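Local atomic coordinates of putative phosphomethylpyrimidine kinase (Bacteroides thetaiotaomicron, PDB entry 3MBH), a protein that probably phosphorylates pyridoxal with ATP, as expected of a pyridoxal kinase of the ribokinase superfamily, and is seen here with pyridoxal bound. Residues 41-46 with 89-94; 149-152 with 157-160; 185-190 with 195-200; 199-202 with 207-210; 244-249 with 284-289. All blocks are in the same frame, centred on the assembly; numbering follows the deposited sequence. Where two conformers were deposited one is given.

Contact 1 of 5, residues 41-46 with 89-94; sequences LPTAVL and PRQIQI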
# COMPACT_ATOMS: atom_id res chain seq x y z
N LEU A 41 26.98 13.03 -11.47
CA LEU A 41 28.19 13.54 -12.13
C LEU A 41 27.75 13.88 -13.55
O LEU A 41 27.80 13.05 -14.42
CB LEU A 41 29.29 12.49 -12.18
CG LEU A 41 30.64 12.97 -12.73
CD1 LEU A 41 31.15 14.16 -11.91
CD2 LEU A 41 31.64 11.80 -12.75
N PRO A 42 27.28 15.12 -13.77
CA PRO A 42 26.62 15.47 -15.00
C PRO A 42 27.59 15.62 -16.17
O PRO A 42 28.64 16.22 -16.01
CB PRO A 42 25.92 16.80 -14.65
CG PRO A 42 26.81 17.40 -13.58
CD PRO A 42 27.27 16.23 -12.78
N THR A 43 27.25 15.02 -17.31
CA THR A 43 28.12 14.94 -18.48
C THR A 43 27.91 16.11 -19.44
O THR A 43 28.81 16.42 -20.26
CB THR A 43 27.91 13.63 -19.21
OG1 THR A 43 26.53 13.54 -19.61
CG2 THR A 43 28.30 12.38 -18.25
N ALA A 44 26.74 16.73 -19.34
CA ALA A 44 26.29 17.75 -20.27
C ALA A 44 25.01 18.34 -19.72
O ALA A 44 24.33 17.69 -18.94
CB ALA A 44 26.03 17.20 -21.69
N VAL A 45 24.68 19.55 -20.16
CA VAL A 45 23.39 20.18 -19.94
C VAL A 45 22.67 20.44 -21.25
O VAL A 45 23.23 21.04 -22.16
CB VAL A 45 23.53 21.46 -19.14
CG1 VAL A 45 22.17 22.23 -19.06
CG2 VAL A 45 23.95 21.05 -17.74
N LEU A 46 21.45 19.95 -21.36
CA LEU A 46 20.64 20.16 -22.56
C LEU A 46 19.24 20.65 -22.20
O LEU A 46 18.69 20.26 -21.18
CB LEU A 46 20.54 18.85 -23.39
CG LEU A 46 21.83 18.12 -23.88
CD1 LEU A 46 22.44 17.20 -22.80
CD2 LEU A 46 21.51 17.25 -25.12
N PRO A 89 33.98 12.67 -26.45
CA PRO A 89 34.85 11.49 -26.39
C PRO A 89 35.93 11.52 -25.30
O PRO A 89 36.43 10.46 -24.90
CB PRO A 89 35.47 11.42 -27.79
CG PRO A 89 34.52 12.26 -28.63
CD PRO A 89 33.97 13.32 -27.76
N ARG A 90 36.30 12.71 -24.84
CA ARG A 90 37.27 12.88 -23.77
C ARG A 90 36.75 12.31 -22.42
O ARG A 90 37.50 12.03 -21.52
CB ARG A 90 37.64 14.36 -23.62
CG ARG A 90 38.46 14.87 -24.78
CD ARG A 90 38.61 16.38 -24.90
NE ARG A 90 37.35 16.97 -25.39
CZ ARG A 90 36.58 17.80 -24.71
NH1 ARG A 90 36.93 18.24 -23.51
NH2 ARG A 90 35.48 18.27 -25.28
N GLN A 91 35.44 12.19 -22.29
CA GLN A 91 34.88 11.72 -21.04
C GLN A 91 35.13 10.26 -20.79
O GLN A 91 35.17 9.85 -19.65
CB GLN A 91 33.36 12.00 -20.96
CG GLN A 91 33.07 13.49 -21.05
CD GLN A 91 31.65 13.86 -20.71
OE1 GLN A 91 30.85 13.00 -20.35
NE2 GLN A 91 31.32 15.14 -20.88
N ILE A 92 35.37 9.48 -21.83
CA ILE A 92 35.51 8.05 -21.59
C ILE A 92 36.67 7.78 -20.63
O ILE A 92 36.51 7.07 -19.65
CB ILE A 92 35.60 7.21 -22.85
CG1 ILE A 92 34.18 6.99 -23.40
CG2 ILE A 92 36.29 5.83 -22.50
CD1 ILE A 92 33.54 8.26 -24.15
N GLN A 93 37.79 8.43 -20.84
CA GLN A 93 38.96 8.16 -20.01
C GLN A 93 38.84 8.76 -18.61
O GLN A 93 39.31 8.20 -17.64
CB GLN A 93 40.24 8.62 -20.70
CG GLN A 93 40.85 7.60 -21.61
CD GLN A 93 41.21 6.24 -20.92
OE1 GLN A 93 41.72 6.18 -19.79
NE2 GLN A 93 40.90 5.17 -21.61
N ILE A 94 38.21 9.91 -18.53
CA ILE A 94 37.88 10.53 -17.22
C ILE A 94 37.00 9.59 -16.41
O ILE A 94 37.22 9.35 -15.21
CB ILE A 94 37.22 11.91 -17.37
CG1 ILE A 94 38.21 12.87 -18.02
CG2 ILE A 94 36.77 12.42 -15.97
CD1 ILE A 94 37.61 14.20 -18.56
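Gln91 reaches from helix 91-102 to Thr43, beside strand 44-46, and the two side chains cross at about a right angle. The amide of Gln91 does all the touching from its side. Its NE2 donates to the backbone O of Thr43 at 2.9 Å. The bond is nearly straight, 165° at the hydrogen. It arrives in the carbonyl plane, on a lone pair of the Thr43 oxygen, and that oxygen also lies in the plane of the Gln91 amide. The other amide atom, OE1, sits against the Thr43 side chain, 3.2 Å from CB and 3.4 Å from CG2. Gln91 spans the gap because its chain is extended beyond CG (chi2 -168°). The Thr43 hydroxyl is turned elsewhere: OG1 bonds to the backbone O of Tyr85.

Both ends of the Gln91 amide have further partners. OE1 accepts from the backbone N of Gly87, and NE2 also bonds to Thr61 OG1. Together with the bond to Thr43, these fix the rotation of the amide and which end is nitrogen. Leu46, at the far end of segment 41-46, lines the pyridoxal pocket, and the Thr43 side chain lies about 7 Å from the ligand. The chemistry is that of a buried polar side chain whose donors and acceptor are met inside the protein, tying the helix to the backbone beside the pocket.

Contact 2 of 5, residues 149-152 with 157-160; sequences ELFY and PYKA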
# COMPACT_ATOMS: atom_id res chain seq x y z
N GLU A 149 23.51 -0.34 -30.66
CA GLU A 149 24.71 -0.13 -29.89
C GLU A 149 25.54 -1.41 -29.86
O GLU A 149 26.77 -1.35 -29.91
CB GLU A 149 24.35 0.35 -28.48
CG GLU A 149 23.79 1.72 -28.50
CD GLU A 149 22.99 2.12 -27.28
OE1 GLU A 149 22.59 1.25 -26.44
OE2 GLU A 149 22.81 3.33 -27.15
N LEU A 150 24.88 -2.56 -29.88
CA LEU A 150 25.60 -3.83 -29.91
C LEU A 150 26.48 -3.93 -31.14
O LEU A 150 27.65 -4.34 -31.07
CB LEU A 150 24.65 -5.03 -29.90
CG LEU A 150 25.36 -6.36 -30.28
CD1 LEU A 150 25.95 -6.98 -29.07
CD2 LEU A 150 24.44 -7.25 -30.93
N PHE A 151 25.91 -3.62 -32.29
CA PHE A 151 26.69 -3.78 -33.52
C PHE A 151 27.79 -2.69 -33.61
O PHE A 151 28.89 -2.99 -34.03
CB PHE A 151 25.77 -3.80 -34.73
CG PHE A 151 24.99 -5.08 -34.85
CD1 PHE A 151 25.64 -6.27 -35.14
CD2 PHE A 151 23.64 -5.10 -34.66
CE1 PHE A 151 24.94 -7.44 -35.23
CE2 PHE A 151 22.92 -6.29 -34.75
CZ PHE A 151 23.57 -7.45 -35.03
N TYR A 152 27.52 -1.48 -33.12
CA TYR A 152 28.58 -0.46 -33.02
C TYR A 152 29.73 -0.93 -32.10
O TYR A 152 30.89 -0.82 -32.45
CB TYR A 152 28.02 0.88 -32.55
CG TYR A 152 27.42 1.68 -33.70
CD1 TYR A 152 28.21 2.12 -34.77
CD2 TYR A 152 26.06 2.00 -33.72
CE1 TYR A 152 27.63 2.86 -35.82
CE2 TYR A 152 25.49 2.69 -34.76
CZ TYR A 152 26.28 3.12 -35.80
OH TYR A 152 25.69 3.85 -36.81
N PRO A 157 28.27 -4.61 -39.08
CA PRO A 157 27.12 -3.86 -39.60
C PRO A 157 25.83 -4.29 -38.92
O PRO A 157 25.68 -5.47 -38.57
CB PRO A 157 27.08 -4.23 -41.09
CG PRO A 157 28.26 -5.07 -41.36
CD PRO A 157 28.87 -5.50 -40.08
N TYR A 158 24.94 -3.32 -38.74
CA TYR A 158 23.63 -3.53 -38.15
C TYR A 158 22.90 -4.64 -38.87
O TYR A 158 22.89 -4.68 -40.10
CB TYR A 158 22.80 -2.22 -38.19
CG TYR A 158 21.46 -2.38 -37.52
CD1 TYR A 158 21.35 -2.28 -36.14
CD2 TYR A 158 20.32 -2.72 -38.23
CE1 TYR A 158 20.13 -2.48 -35.49
CE2 TYR A 158 19.09 -2.91 -37.59
CZ TYR A 158 19.00 -2.78 -36.23
OH TYR A 158 17.82 -2.99 -35.54
N LYS A 159 22.28 -5.54 -38.12
CA LYS A 159 21.50 -6.62 -38.72
C LYS A 159 20.22 -6.78 -37.89
O LYS A 159 20.28 -7.00 -36.68
CB LYS A 159 22.37 -7.88 -38.73
CG LYS A 159 21.82 -9.12 -39.35
CD LYS A 159 22.89 -10.26 -39.30
CE LYS A 159 22.45 -11.53 -40.01
NZ LYS A 159 21.31 -12.27 -39.36
N ALA A 160 19.04 -6.67 -38.52
CA ALA A 160 17.77 -6.83 -37.77
C ALA A 160 17.31 -8.27 -37.56
O ALA A 160 16.52 -8.53 -36.68
CB ALA A 160 16.66 -6.01 -38.43
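Phe151 of helix 147-154 packs its ring against the backbone and side chains of the 157-160 loop. No hydrogen bond links the two segments.

The aromatic contact is with Tyr158. It is an offset edge-to-face pair in which the edge of Phe151 is directed at the Tyr158 face. The centroids are 5.8 Å apart and the planes stand at 74°. The closest ring carbons are Phe151 CD2 and Tyr158 CD1, at 3.9 Å.

Backbone groups make the second kind of contact. Lys159 N, Tyr158 C and Pro157 O lie over one face of the Phe151 ring, with Pro157 O 3.5 Å from Phe151 CD1. Lys159 O comes closest, 3.3 Å from Phe151 CE2. On the other side of the ring, Leu150 CD2 sits over the centre.

The aliphatic contact is small: Lys159 CB lies 3.9 Å from Phe151 CZ. The rest of the lysine leads away, since its CG is anti to the backbone N (chi1 -177°).

The loop thus folds back over the helix it follows. Helix 164-176 comes next in the chain and adds to the packing: its Tyr170 meets Phe151 edge-to-face and also touches Leu150, while Leu174 touches Leu150. Tyr152 turns instead to helix 127-136.

Contact 3 of 5, residues 185-190 with 195-200; sequences TSVPVH and KTSVYA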
# COMPACT_ATOMS: atom_id res chain seq x y z
N THR A 185 19.03 -5.02 -25.43
CA THR A 185 17.64 -4.65 -25.54
C THR A 185 17.23 -4.34 -27.01
O THR A 185 18.04 -4.26 -27.90
CB THR A 185 17.31 -3.45 -24.69
OG1 THR A 185 17.76 -2.26 -25.37
CG2 THR A 185 17.92 -3.59 -23.31
N SER A 186 15.95 -4.19 -27.21
CA SER A 186 15.38 -3.75 -28.48
C SER A 186 15.65 -4.69 -29.64
O SER A 186 15.90 -4.22 -30.77
CB SER A 186 15.88 -2.34 -28.82
OG SER A 186 15.92 -1.56 -27.63
N VAL A 187 15.60 -6.00 -29.37
CA VAL A 187 15.76 -6.98 -30.41
C VAL A 187 14.40 -7.25 -31.07
O VAL A 187 13.43 -7.57 -30.42
CB VAL A 187 16.36 -8.29 -29.88
CG1 VAL A 187 16.57 -9.29 -31.09
CG2 VAL A 187 17.68 -8.00 -29.11
N PRO A 188 14.32 -7.10 -32.40
CA PRO A 188 13.07 -7.43 -33.09
C PRO A 188 12.64 -8.89 -32.97
O PRO A 188 13.46 -9.81 -32.78
CB PRO A 188 13.39 -7.14 -34.54
CG PRO A 188 14.47 -6.11 -34.50
CD PRO A 188 15.29 -6.44 -33.28
N VAL A 189 11.35 -9.11 -33.10
CA VAL A 189 10.82 -10.44 -32.98
C VAL A 189 10.33 -10.84 -34.36
O VAL A 189 9.51 -10.15 -34.98
CB VAL A 189 9.69 -10.50 -31.96
CG1 VAL A 189 9.09 -11.95 -31.88
CG2 VAL A 189 10.20 -10.02 -30.61
N HIS A 190 10.85 -11.96 -34.84
CA HIS A 190 10.46 -12.49 -36.14
C HIS A 190 8.93 -12.67 -36.24
O HIS A 190 8.31 -13.32 -35.37
CB HIS A 190 11.16 -13.83 -36.39
CG HIS A 190 10.99 -14.32 -37.78
ND1 HIS A 190 11.43 -13.60 -38.87
CD2 HIS A 190 10.40 -15.44 -38.27
CE1 HIS A 190 11.14 -14.26 -39.98
NE2 HIS A 190 10.51 -15.38 -39.64
N LYS A 195 6.35 -6.30 -31.24
CA LYS A 195 7.08 -6.80 -30.09
C LYS A 195 8.56 -6.57 -30.15
O LYS A 195 9.15 -6.44 -31.21
CB LYS A 195 6.80 -8.30 -29.89
CG LYS A 195 5.33 -8.60 -29.59
CD LYS A 195 5.14 -10.04 -29.19
CE LYS A 195 3.68 -10.31 -28.84
NZ LYS A 195 3.46 -11.73 -28.51
N THR A 196 9.13 -6.59 -28.96
CA THR A 196 10.52 -6.46 -28.73
C THR A 196 10.95 -7.63 -27.81
O THR A 196 10.12 -8.17 -27.04
CB THR A 196 10.81 -5.07 -28.07
OG1 THR A 196 12.18 -4.80 -28.15
CG2 THR A 196 10.42 -5.03 -26.61
N SER A 197 12.21 -8.03 -27.93
CA SER A 197 12.84 -8.95 -26.96
C SER A 197 14.09 -8.34 -26.33
O SER A 197 14.69 -7.40 -26.86
CB SER A 197 13.13 -10.32 -27.57
OG SER A 197 13.69 -10.17 -28.86
N VAL A 198 14.42 -8.87 -25.15
CA VAL A 198 15.62 -8.54 -24.43
C VAL A 198 16.33 -9.88 -24.21
O VAL A 198 15.70 -10.90 -23.88
CB VAL A 198 15.32 -7.87 -23.07
CG1 VAL A 198 16.62 -7.66 -22.25
CG2 VAL A 198 14.55 -6.51 -23.24
N TYR A 199 17.63 -9.89 -24.43
CA TYR A 199 18.47 -11.07 -24.25
C TYR A 199 19.52 -10.71 -23.20
O TYR A 199 19.87 -9.53 -23.07
CB TYR A 199 19.13 -11.45 -25.55
CG TYR A 199 18.23 -12.03 -26.59
CD1 TYR A 199 17.38 -11.22 -27.36
CD2 TYR A 199 18.25 -13.41 -26.86
CE1 TYR A 199 16.55 -11.80 -28.35
CE2 TYR A 199 17.47 -13.97 -27.85
CZ TYR A 199 16.61 -13.17 -28.57
OH TYR A 199 15.86 -13.79 -29.57
N ALA A 200 19.95 -11.68 -22.39
CA ALA A 200 20.96 -11.42 -21.35
C ALA A 200 21.81 -12.67 -21.10
O ALA A 200 21.39 -13.84 -21.35
CB ALA A 200 20.32 -10.98 -20.05
O HOH W 1 13.37 -4.40 -25.62
O HOH W 2 13.71 -11.59 -30.81
O HOH W 3 9.70 -7.05 -33.55
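A beta hairpin joins strands 181-189 and 195-202, and this contact is its irregular end. Val187 and Ser197 form an antiparallel hydrogen-bonded pair. Val187 N donates to Ser197 O at 3.0 Å, and Ser197 N donates to Val187 O at 2.8 Å. The Ser197 hydroxyl lies beside the same carbonyl, with OG 3.4 Å from Val187 CB in one of the two conformers of this serine.

Val187 crosses Tyr199 at about a right angle. Its two methyls lie along the CD1-CE1 bond of the ring: CG2 is 3.7 Å from Tyr199 CD1, and CG1 is 3.7 Å from Tyr199 CE1. Leu167 of helix 164-176 touches both Val187 and Tyr199. Farther out, Val189 CG2 rests 3.9 Å from Lys195 CB, while Lys195 NZ leads away to a salt bridge with Glu192.

Ser186 interrupts the regular pairing. Its backbone angles are positive (phi 62°, psi 39°), and it departs from the extended course. Thr185 and Ser186 stand opposite Val198 alone, as in a beta bulge. One water bridges the strands here: it accepts from Ser186 N at 3.0 Å and bonds to Thr196 OG1. The axes of the two short segments run at 125° to each other, well short of antiparallel. Such a twisted hairpin fits the antiparallel strands added after the parallel core of a ribokinase-like fold.

Contact 4 of 5, residues 199-202 with 207-210; sequences YAYN and RYWK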
# COMPACT_ATOMS: atom_id res chain seq x y z
N TYR A 199 17.63 -9.89 -24.43
CA TYR A 199 18.47 -11.07 -24.25
C TYR A 199 19.52 -10.71 -23.20
O TYR A 199 19.87 -9.53 -23.07
CB TYR A 199 19.13 -11.45 -25.55
CG TYR A 199 18.23 -12.03 -26.59
CD1 TYR A 199 17.38 -11.22 -27.36
CD2 TYR A 199 18.25 -13.41 -26.86
CE1 TYR A 199 16.55 -11.80 -28.35
CE2 TYR A 199 17.47 -13.97 -27.85
CZ TYR A 199 16.61 -13.17 -28.57
OH TYR A 199 15.86 -13.79 -29.57
N ALA A 200 19.95 -11.68 -22.39
CA ALA A 200 20.96 -11.42 -21.35
C ALA A 200 21.81 -12.67 -21.10
O ALA A 200 21.39 -13.84 -21.35
CB ALA A 200 20.32 -10.98 -20.05
N TYR A 201 23.00 -12.40 -20.61
CA TYR A 201 23.95 -13.44 -20.26
C TYR A 201 24.60 -13.08 -18.92
O TYR A 201 24.91 -11.95 -18.65
CB TYR A 201 24.95 -13.62 -21.37
CG TYR A 201 26.07 -14.52 -21.01
CD1 TYR A 201 25.86 -15.86 -20.91
CD2 TYR A 201 27.35 -14.02 -20.76
CE1 TYR A 201 26.86 -16.72 -20.54
CE2 TYR A 201 28.37 -14.85 -20.40
CZ TYR A 201 28.12 -16.21 -20.31
OH TYR A 201 29.09 -17.09 -19.98
N ASN A 202 24.78 -14.08 -18.06
CA ASN A 202 25.47 -13.92 -16.78
C ASN A 202 26.61 -14.91 -16.84
O ASN A 202 26.41 -16.14 -16.87
CB ASN A 202 24.53 -14.23 -15.60
CG ASN A 202 25.09 -13.77 -14.28
OD1 ASN A 202 26.28 -13.49 -14.17
ND2 ASN A 202 24.25 -13.69 -13.28
N ARG A 207 24.54 -18.53 -17.67
CA ARG A 207 23.14 -18.65 -18.08
C ARG A 207 22.75 -17.54 -19.07
O ARG A 207 23.25 -16.42 -18.98
CB ARG A 207 22.20 -18.66 -16.85
CG ARG A 207 22.35 -19.87 -15.97
CD ARG A 207 21.27 -19.90 -14.94
NE ARG A 207 21.37 -21.02 -14.01
CZ ARG A 207 22.13 -21.03 -12.90
NH1 ARG A 207 22.90 -19.99 -12.55
NH2 ARG A 207 22.11 -22.08 -12.13
N TYR A 208 21.85 -17.89 -19.99
CA TYR A 208 21.31 -17.01 -21.03
C TYR A 208 19.81 -16.86 -20.84
O TYR A 208 19.12 -17.86 -20.62
CB TYR A 208 21.54 -17.63 -22.41
CG TYR A 208 22.98 -17.74 -22.80
CD1 TYR A 208 23.76 -18.85 -22.42
CD2 TYR A 208 23.58 -16.76 -23.60
CE1 TYR A 208 25.10 -18.93 -22.78
CE2 TYR A 208 24.89 -16.85 -23.95
CZ TYR A 208 25.66 -17.91 -23.53
OH TYR A 208 26.98 -17.94 -23.93
N TRP A 209 19.29 -15.65 -20.95
CA TRP A 209 17.89 -15.36 -20.72
C TRP A 209 17.30 -14.61 -21.87
O TRP A 209 17.97 -13.82 -22.49
CB TRP A 209 17.75 -14.47 -19.48
CG TRP A 209 18.32 -15.09 -18.29
CD1 TRP A 209 19.57 -14.90 -17.79
CD2 TRP A 209 17.70 -16.08 -17.46
NE1 TRP A 209 19.77 -15.71 -16.69
CE2 TRP A 209 18.62 -16.42 -16.45
CE3 TRP A 209 16.45 -16.70 -17.46
CZ2 TRP A 209 18.33 -17.36 -15.46
CZ3 TRP A 209 16.18 -17.63 -16.47
CH2 TRP A 209 17.13 -17.97 -15.50
N LYS A 210 16.01 -14.78 -22.08
CA LYS A 210 15.27 -13.99 -23.03
C LYS A 210 13.89 -13.59 -22.47
O LYS A 210 13.22 -14.38 -21.78
CB LYS A 210 15.10 -14.82 -24.30
CG LYS A 210 14.22 -14.21 -25.41
CD LYS A 210 14.17 -15.17 -26.61
CE LYS A 210 13.25 -14.72 -27.75
NZ LYS A 210 13.30 -15.68 -28.94
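Tyr201 lays its CD1 over the face of the Tyr208 ring, 3.3 Å from Tyr208 CZ and toward the rim. The two rings are neither stacked nor edge-to-face: their planes meet at 37° and the centroids are 4.5 Å apart. The first torsions differ. Tyr201 has CG anti to its N (chi1 171°), whereas Tyr208 has CG beside its N (chi1 -65°), and this brings the two rings together over the same strip of sheet. Tyr201 OH bonds to Asn206, and Tyr208 is in a cation-pi contact with Lys168.

The other face carries Ala200, Trp209, Asn202 and Arg207. Ala200 CB is 4.4 Å from Trp209 CB. Ala200 pairs with Trp209 and Asn202 with Arg207, each by two backbone bonds; Trp209 N to Ala200 O is 2.8 Å. This face meets helix 241-257 and the third subunit, where Arg207 makes a cation-pi contact with Phe260 of that subunit.

On the tyrosine face, Lys210 runs alongside Tyr199, pointing the same way. Its CG stands over the ring, 4.2 Å from the Tyr199 centroid. Lys210 NZ forms a salt bridge with Asp164, which also takes the Tyr199 hydroxyl.

The hairpin therefore has two different faces. The aromatic one brings Lys210 and Tyr199 together on a single carboxylate, which would probably stabilise the negative charge of Asp164.

Contact 5 of 5, residues 244-249 with 284-289; sequences ALDRAT and QMASYE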
# COMPACT_ATOMS: atom_id res chain seq x y z
N ALA A 244 15.38 -9.05 -12.41
CA ALA A 244 15.67 -7.67 -12.83
C ALA A 244 15.09 -7.41 -14.20
O ALA A 244 14.44 -6.39 -14.42
CB ALA A 244 17.18 -7.40 -12.84
N LEU A 245 15.33 -8.31 -15.13
CA LEU A 245 14.74 -8.23 -16.46
C LEU A 245 13.19 -8.11 -16.48
O LEU A 245 12.62 -7.34 -17.27
CB LEU A 245 15.13 -9.48 -17.29
CG LEU A 245 16.62 -9.70 -17.60
CD1 LEU A 245 16.83 -11.05 -18.42
CD2 LEU A 245 17.23 -8.53 -18.29
N ASP A 246 12.52 -8.90 -15.64
CA ASP A 246 11.05 -8.84 -15.51
C ASP A 246 10.58 -7.54 -14.92
O ASP A 246 9.66 -6.92 -15.47
CB ASP A 246 10.55 -10.04 -14.69
CG ASP A 246 10.52 -11.32 -15.54
OD1 ASP A 246 9.91 -11.26 -16.64
OD2 ASP A 246 11.10 -12.35 -15.16
N ARG A 247 11.23 -7.10 -13.85
CA ARG A 247 10.87 -5.83 -13.23
C ARG A 247 11.02 -4.69 -14.22
O ARG A 247 10.12 -3.85 -14.33
CB ARG A 247 11.70 -5.58 -11.98
CG ARG A 247 11.41 -6.54 -10.89
CD ARG A 247 12.10 -6.16 -9.55
NE ARG A 247 11.57 -4.94 -8.98
CZ ARG A 247 12.09 -4.33 -7.93
NH1 ARG A 247 13.17 -4.82 -7.33
NH2 ARG A 247 11.50 -3.22 -7.47
N ALA A 248 12.16 -4.64 -14.93
CA ALA A 248 12.45 -3.54 -15.90
C ALA A 248 11.47 -3.53 -17.07
O ALA A 248 10.88 -2.50 -17.37
CB ALA A 248 13.88 -3.58 -16.40
N THR A 249 11.20 -4.69 -17.66
CA THR A 249 10.32 -4.75 -18.81
C THR A 249 8.85 -4.46 -18.43
O THR A 249 8.14 -3.78 -19.18
CB THR A 249 10.49 -6.08 -19.58
OG1 THR A 249 10.35 -7.21 -18.70
CG2 THR A 249 11.90 -6.12 -20.29
N GLN A 284 5.17 -11.21 -11.80
CA GLN A 284 5.11 -12.59 -12.27
C GLN A 284 6.16 -12.67 -13.36
O GLN A 284 6.33 -11.74 -14.14
CB GLN A 284 3.71 -13.03 -12.76
CG GLN A 284 3.70 -14.27 -13.74
CD GLN A 284 2.28 -14.72 -14.11
OE1 GLN A 284 1.28 -14.16 -13.64
NE2 GLN A 284 2.19 -15.77 -14.94
N MSE A 285 6.85 -13.78 -13.42
CA MSE A 285 7.97 -13.88 -14.31
C MSE A 285 7.60 -14.24 -15.74
O MSE A 285 6.80 -15.12 -16.00
CB MSE A 285 8.99 -14.84 -13.73
CG MSE A 285 9.77 -14.18 -12.59
SE MSE A 285 11.31 -15.24 -12.08
CE MSE A 285 12.60 -14.11 -12.86
N ALA A 286 8.24 -13.54 -16.66
CA ALA A 286 8.10 -13.77 -18.09
C ALA A 286 9.46 -14.22 -18.73
O ALA A 286 9.48 -14.90 -19.74
CB ALA A 286 7.58 -12.54 -18.71
N SER A 287 10.58 -13.89 -18.11
CA SER A 287 11.89 -14.29 -18.62
C SER A 287 12.11 -15.82 -18.65
O SER A 287 11.58 -16.59 -17.82
CB SER A 287 12.99 -13.59 -17.79
OG SER A 287 12.77 -13.78 -16.43
N TYR A 288 12.82 -16.29 -19.66
CA TYR A 288 13.13 -17.68 -19.72
C TYR A 288 14.49 -17.98 -20.19
O TYR A 288 15.14 -17.19 -20.92
CB TYR A 288 12.08 -18.45 -20.53
CG TYR A 288 11.96 -18.04 -21.95
CD1 TYR A 288 11.19 -16.95 -22.29
CD2 TYR A 288 12.57 -18.77 -22.94
CE1 TYR A 288 11.06 -16.54 -23.62
CE2 TYR A 288 12.44 -18.41 -24.30
CZ TYR A 288 11.67 -17.29 -24.63
OH TYR A 288 11.53 -16.91 -25.95
N GLU A 289 14.94 -19.14 -19.75
CA GLU A 289 16.35 -19.49 -19.95
C GLU A 289 16.48 -20.06 -21.34
O GLU A 289 15.62 -20.83 -21.75
CB GLU A 289 16.82 -20.49 -18.87
CG GLU A 289 18.23 -20.96 -19.09
CD GLU A 289 18.91 -21.60 -17.87
OE1 GLU A 289 18.24 -21.98 -16.91
OE2 GLU A 289 20.15 -21.71 -17.90
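Asp246 of helix 241-257 directs its carboxylate into the turn of segment 284-289, and this is the tight part of the contact. OD1 accepts two backbone bonds: from Ala286 N at 2.8 Å and from Ser287 N at 3.1 Å. Ser287 N comes in on the syn lone pair, the side facing the other oxygen. Ala286 N comes from above the carboxylate plane, 48° out of it. OD2 takes the Ser287 hydroxyl from the other side of the plane, with OG at an unusually short 2.5 Å. Ser287 OG is placed between its backbone N and carbonyl carbon (chi1 51°), which lets one residue offer both its N-H and its hydroxyl to the same aspartate. OG is also hydrogen-bonded to Pro242 O, one turn earlier on the helix, so its one proton has two acceptors. These donors fix the rotation of the carboxylate and probably stabilise its negative charge.

The carbon contacts around the carboxylate are slighter. Selenomethionine Met285 has two conformers; in one, its CG lies about 3.4 Å from Asp246 OD2. Ala286 is exposed, and its CB also borders Asp246 OD1, at 3.4 Å. Tyr288 turns away from the helix on an exposed side. Gln284 also points away, and its OE1 bonds to the backbone N of Gln284 of the third subunit.

Beyond the turn, Tyr288 pairs by its backbone with Lys210, starting strand 288-290. The arrangement is an aspartate on a helix capturing consecutive backbone N-H groups and a serine hydroxyl of a chain turn, here where the C-terminal strand joins the edge of the central sheet.

Overall arrangement
Contacts 3, 4 and 5 form one continuous region on the sheet. Contacts 3 and 4 share Tyr199 and Ala200 on strand 195-202. Contact 5 lies 11 Å from contact 4, centre to centre, and joins it where Lys210 N probably bonds to Tyr288 O at 2.8 Å. Leu245 of contact 5 packs on Val198 and Ala200 of contact 3. Contact 2 touches this region where Ala160 O meets Pro188 CG. Contact 1 lies across the chain's centre, about 30 Å from contact 4 between centres, and includes Leu46 of the pyridoxal pocket. The Thr185 side chain of contact 3 is about 10 Å from the ligand. Contacts 4 and 5 both meet the third subunit.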